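PDB 2DGB: hypothetical protein PurS from Thermus thermophilus, which belongs to the PurS family of small alpha/beta proteins, with two helices and a three-stranded antiparallel sheet in each subunit. Local coordinates for residues Gln20-Ala23 and Val24-Val27; Glu55-Glu58 and Lys59-Met63. All coordinates share one frame; numbering follows the deposited sequence.

Contact 1 of 2, residues Gln20-Ala23 and Val24-Val27; sequences QGRA and VEGV
Gln20 reaches forward over Val24 one turn later. Its CG stands anti to the backbone N (chi1 -177°) and a bend at chi2 swings the amide along the helix, bringing NE2 to 3.6 Å from Val24 CG2, where the two side chains meet obliquely. The same methyl, CG2 of Val24, also rests 3.3 Å from Gln20 O, the carbonyl that accepts Val24 N at 2.9 Å. Gly21 has no side chain, and Glu25 doubles back beside its carbonyl: CG of Glu25 lies 3.0 Å from Gly21 O, which also accepts Glu25 N. The polar end of Glu25 is spoken for elsewhere, OE2 taking the backbone N-H of Val38 at the start of strand 37-49. Arg22 runs out alongside Glu25 in the same direction, yet its NE stays 5.9 Å from Glu25 OE1, too far for a salt bridge. Arg22 O accepts Gly26 N, and Ala23 O accepts Val27 N at 3.1 Å while Val27 CG2 comes within 3.6 Å of Ala23 O. Four successive i to i+4 bonds of this kind are the signature of a regular alpha-helix, here helix 19-30, with Gln20, Val24 and Glu25 touching strand 37-49.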
loop_
_atom_site.group_PDB
_atom_site.type_symbol
_atom_site.label_atom_id
_atom_site.label_comp_id
_atom_site.label_asym_id
_atom_site.label_seq_id
_atom_site.Cartn_x
_atom_site.Cartn_y
_atom_site.Cartn_z
ATOM N N GLN A 20 -6.048 -3.082 13.786
ATOM C CA GLN A 20 -5.912 -4.153 12.812
ATOM C C GLN A 20 -4.460 -4.639 12.804
ATOM O O GLN A 20 -4.201 -5.842 12.828
ATOM C CB GLN A 20 -6.332 -3.661 11.420
ATOM C CG GLN A 20 -6.298 -4.732 10.339
ATOM C CD GLN A 20 -7.073 -5.987 10.724
ATOM O OE1 GLN A 20 -8.177 -5.912 11.266
ATOM N NE2 GLN A 20 -6.501 -7.148 10.426
ATOM N N GLY A 21 -3.520 -3.698 12.787
ATOM C CA GLY A 21 -2.112 -4.063 12.790
ATOM C C GLY A 21 -1.767 -4.869 14.035
ATOM O O GLY A 21 -0.992 -5.826 13.981
ATOM N N ARG A 22 -2.347 -4.486 15.164
ATOM C CA ARG A 22 -2.088 -5.193 16.409
ATOM C C ARG A 22 -2.654 -6.605 16.337
ATOM O O ARG A 22 -2.028 -7.552 16.813
ATOM C CB ARG A 22 -2.684 -4.414 17.583
ATOM C CG ARG A 22 -1.871 -3.168 17.922
ATOM C CD ARG A 22 -2.671 -2.137 18.697
ATOM N NE ARG A 22 -1.841 -1.000 19.098
ATOM C CZ ARG A 22 -1.189 -0.912 20.254
ATOM N NH1 ARG A 22 -0.454 0.163 20.519
ATOM N NH2 ARG A 22 -1.286 -1.883 21.156
ATOM N N ALA A 23 -3.829 -6.748 15.729
ATOM C CA ALA A 23 -4.452 -8.062 15.588
ATOM C C ALA A 23 -3.576 -8.966 14.712
ATOM O O ALA A 23 -3.428 -10.158 14.992
ATOM C CB ALA A 23 -5.849 -7.926 14.973
ATOM N N VAL A 24 -2.991 -8.396 13.659
ATOM C CA VAL A 24 -2.137 -9.172 12.757
ATOM C C VAL A 24 -0.857 -9.644 13.459
ATOM O O VAL A 24 -0.422 -10.782 13.273
ATOM C CB VAL A 24 -1.754 -8.352 11.494
ATOM C CG1 VAL A 24 -0.766 -9.130 10.642
ATOM C CG2 VAL A 24 -3.010 -8.040 10.666
ATOM N N GLU A 25 -0.252 -8.770 14.260
ATOM C CA GLU A 25 0.968 -9.140 14.973
ATOM C C GLU A 25 0.661 -10.379 15.798
ATOM O O GLU A 25 1.421 -11.349 15.799
ATOM C CB GLU A 25 1.413 -8.012 15.913
ATOM C CG GLU A 25 1.559 -6.659 15.243
ATOM C CD GLU A 25 1.777 -5.535 16.241
ATOM O OE1 GLU A 25 1.379 -5.691 17.415
ATOM O OE2 GLU A 25 2.326 -4.488 15.847
ATOM N N GLY A 26 -0.468 -10.332 16.499
ATOM C CA GLY A 26 -0.870 -11.442 17.336
ATOM C C GLY A 26 -1.016 -12.735 16.565
ATOM O O GLY A 26 -0.486 -13.765 16.979
ATOM N N VAL A 27 -1.731 -12.692 15.447
ATOM C CA VAL A 27 -1.935 -13.891 14.645
ATOM C C VAL A 27 -0.638 -14.404 14.028
ATOM O O VAL A 27 -0.419 -15.613 13.955
ATOM C CB VAL A 27 -2.981 -13.648 13.542
ATOM C CG1 VAL A 27 -2.976 -14.799 12.554
ATOM C CG2 VAL A 27 -4.358 -13.503 14.177
#

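Contact 2 of 2, residues Glu55-Glu58 and Lys59-Met63; sequences EAEE and KAKAM
Lys59 lays its chain back along the helix until CE overlaps the end of Glu55, one turn earlier. With chi1 at -71° the lysine chain starts out beside its own backbone N, and the extended part beyond first passes Glu55 O, 3.1 Å from CG, then carries CE to 3.3 Å from Glu55 OE2. Glu55 comes to meet it with a straight CB-CG-CD chain, and the two side chains cross at an angle where CE of Lys59 meets the Glu55 carboxylate. NZ of Lys59 and OE2 of Glu55 form a salt bridge at 3.5 Å, a long one, and each has a further partner: NZ donates to Pro49 O, and OE2 accepts the backbone N-H of Glu51. The ammonium and carboxylate thus tie the first turns of the helix to the chain that leads into it. On another side of the helix Glu57 and Lys61 make a looser pair. Glu57 bends at chi2 (83°), leaving OE1 4.0 Å from Lys61 CD; the folded lysine brings NZ only to 4.4 Å from OE1, beyond a salt bridge. Along the backbone the bonds run i to i+4, from Lys59 N to Glu55 O through Ala62 N to Glu58 O, the last more bent, with an N-H...O angle of 137°. The small Ala56 and Ala60 are buried, and CB of Ala60 sits 3.4 Å from Ala56 O. Both touch strand 3-12 of the sheet, Ala56 against Tyr4 and Ala60 against Ala6. Glu57 and Ala60 also touch Leu77 of strand 73-83, selenomethionine Met63 meets Ile46 and Phe48 of strand 37-49, and Ala62 and Met63 pack on His33 of the second subunit.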
loop_
_atom_site.group_PDB
_atom_site.type_symbol
_atom_site.label_atom_id
_atom_site.label_comp_id
_atom_site.label_asym_id
_atom_site.label_seq_id
_atom_site.Cartn_x
_atom_site.Cartn_y
_atom_site.Cartn_z
ATOM N N GLU A 55 3.679 17.251 -14.255
ATOM C CA GLU A 55 2.315 17.544 -13.855
ATOM C C GLU A 55 1.648 16.298 -13.289
ATOM O O GLU A 55 0.765 16.396 -12.436
ATOM C CB GLU A 55 1.505 18.068 -15.042
ATOM C CG GLU A 55 0.046 18.318 -14.695
ATOM C CD GLU A 55 -0.764 18.788 -15.883
ATOM O OE1 GLU A 55 -0.580 19.949 -16.308
ATOM O OE2 GLU A 55 -1.577 17.992 -16.392
ATOM N N ALA A 56 2.061 15.126 -13.763
ATOM C CA ALA A 56 1.484 13.880 -13.265
ATOM C C ALA A 56 1.940 13.647 -11.823
ATOM O O ALA A 56 1.167 13.192 -10.976
ATOM C CB ALA A 56 1.910 12.711 -14.150
ATOM N N GLU A 57 3.205 13.954 -11.552
ATOM C CA GLU A 57 3.761 13.794 -10.215
ATOM C C GLU A 57 3.003 14.734 -9.288
ATOM O O GLU A 57 2.626 14.362 -8.172
ATOM C CB GLU A 57 5.253 14.149 -10.215
ATOM C CG GLU A 57 5.873 14.286 -8.823
ATOM C CD GLU A 57 6.294 12.963 -8.206
ATOM O OE1 GLU A 57 6.605 12.950 -6.997
ATOM O OE2 GLU A 57 6.327 11.940 -8.924
ATOM N N GLU A 58 2.765 15.950 -9.771
ATOM C CA GLU A 58 2.055 16.959 -9.002
ATOM C C GLU A 58 0.630 16.525 -8.715
ATOM O O GLU A 58 0.136 16.701 -7.598
ATOM C CB GLU A 58 2.035 18.291 -9.755
ATOM C CG GLU A 58 1.420 19.426 -8.964
ATOM C CD GLU A 58 1.468 20.743 -9.712
ATOM O OE1 GLU A 58 1.195 21.794 -9.095
ATOM O OE2 GLU A 58 1.776 20.721 -10.919
ATOM N N LYS A 59 -0.037 15.973 -9.729
ATOM C CA LYS A 59 -1.410 15.508 -9.560
ATOM C C LYS A 59 -1.453 14.329 -8.596
ATOM O O LYS A 59 -2.366 14.222 -7.776
ATOM C CB LYS A 59 -2.010 15.075 -10.898
ATOM C CG LYS A 59 -2.310 16.214 -11.852
ATOM C CD LYS A 59 -2.995 15.693 -13.107
ATOM C CE LYS A 59 -3.533 16.826 -13.962
ATOM N NZ LYS A 59 -4.381 16.294 -15.064
ATOM N N ALA A 60 -0.472 13.438 -8.701
ATOM C CA ALA A 60 -0.427 12.275 -7.819
ATOM C C ALA A 60 -0.355 12.708 -6.352
ATOM O O ALA A 60 -1.104 12.210 -5.512
ATOM C CB ALA A 60 0.765 11.408 -8.159
ATOM N N LYS A 61 0.548 13.634 -6.047
ATOM C CA LYS A 61 0.694 14.111 -4.680
ATOM C C LYS A 61 -0.526 14.912 -4.221
ATOM O O LYS A 61 -0.824 14.962 -3.024
ATOM C CB LYS A 61 1.960 14.961 -4.537
ATOM C CG LYS A 61 3.250 14.239 -4.927
ATOM C CD LYS A 61 4.431 14.672 -4.062
ATOM C CE LYS A 61 4.629 16.186 -4.064
ATOM N NZ LYS A 61 4.939 16.719 -5.418
ATOM N N ALA A 62 -1.229 15.534 -5.165
ATOM C CA ALA A 62 -2.414 16.322 -4.827
ATOM C C ALA A 62 -3.552 15.392 -4.415
ATOM O O ALA A 62 -4.348 15.714 -3.527
ATOM C CB ALA A 62 -2.849 17.173 -6.022
HETATM N N MSE A 63 -3.627 14.238 -5.066
HETATM C CA MSE A 63 -4.671 13.271 -4.755
HETATM C C MSE A 63 -4.367 12.613 -3.408
HETATM O O MSE A 63 -5.271 12.308 -2.634
HETATM C CB MSE A 63 -4.779 12.240 -5.884
HETATM C CG MSE A 63 -5.091 12.884 -7.234
HETATM SE SE MSE A 63 -5.405 11.632 -8.672
HETATM C CE MSE A 63 -3.576 11.152 -9.058
#

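How the contacts relate
Both contacts span a little over two turns of alpha-helix, contact 1 in helix 19-30 and contact 2 in helix 53-67, and strand 37-49 follows the first and precedes the second. Their centres lie 33 Å apart on opposite sides of the chain's centre, with nearest atoms about 21 Å apart, so neither touches the other. The common element is strand 37-49, which side chains of 20-27 meet at Val38 and Val40 and those of 55-63 at Ile46 and Phe48. Contact 1 is a surface contact, whereas contact 2 is partly buried, with Ala56 and Ala60 buried.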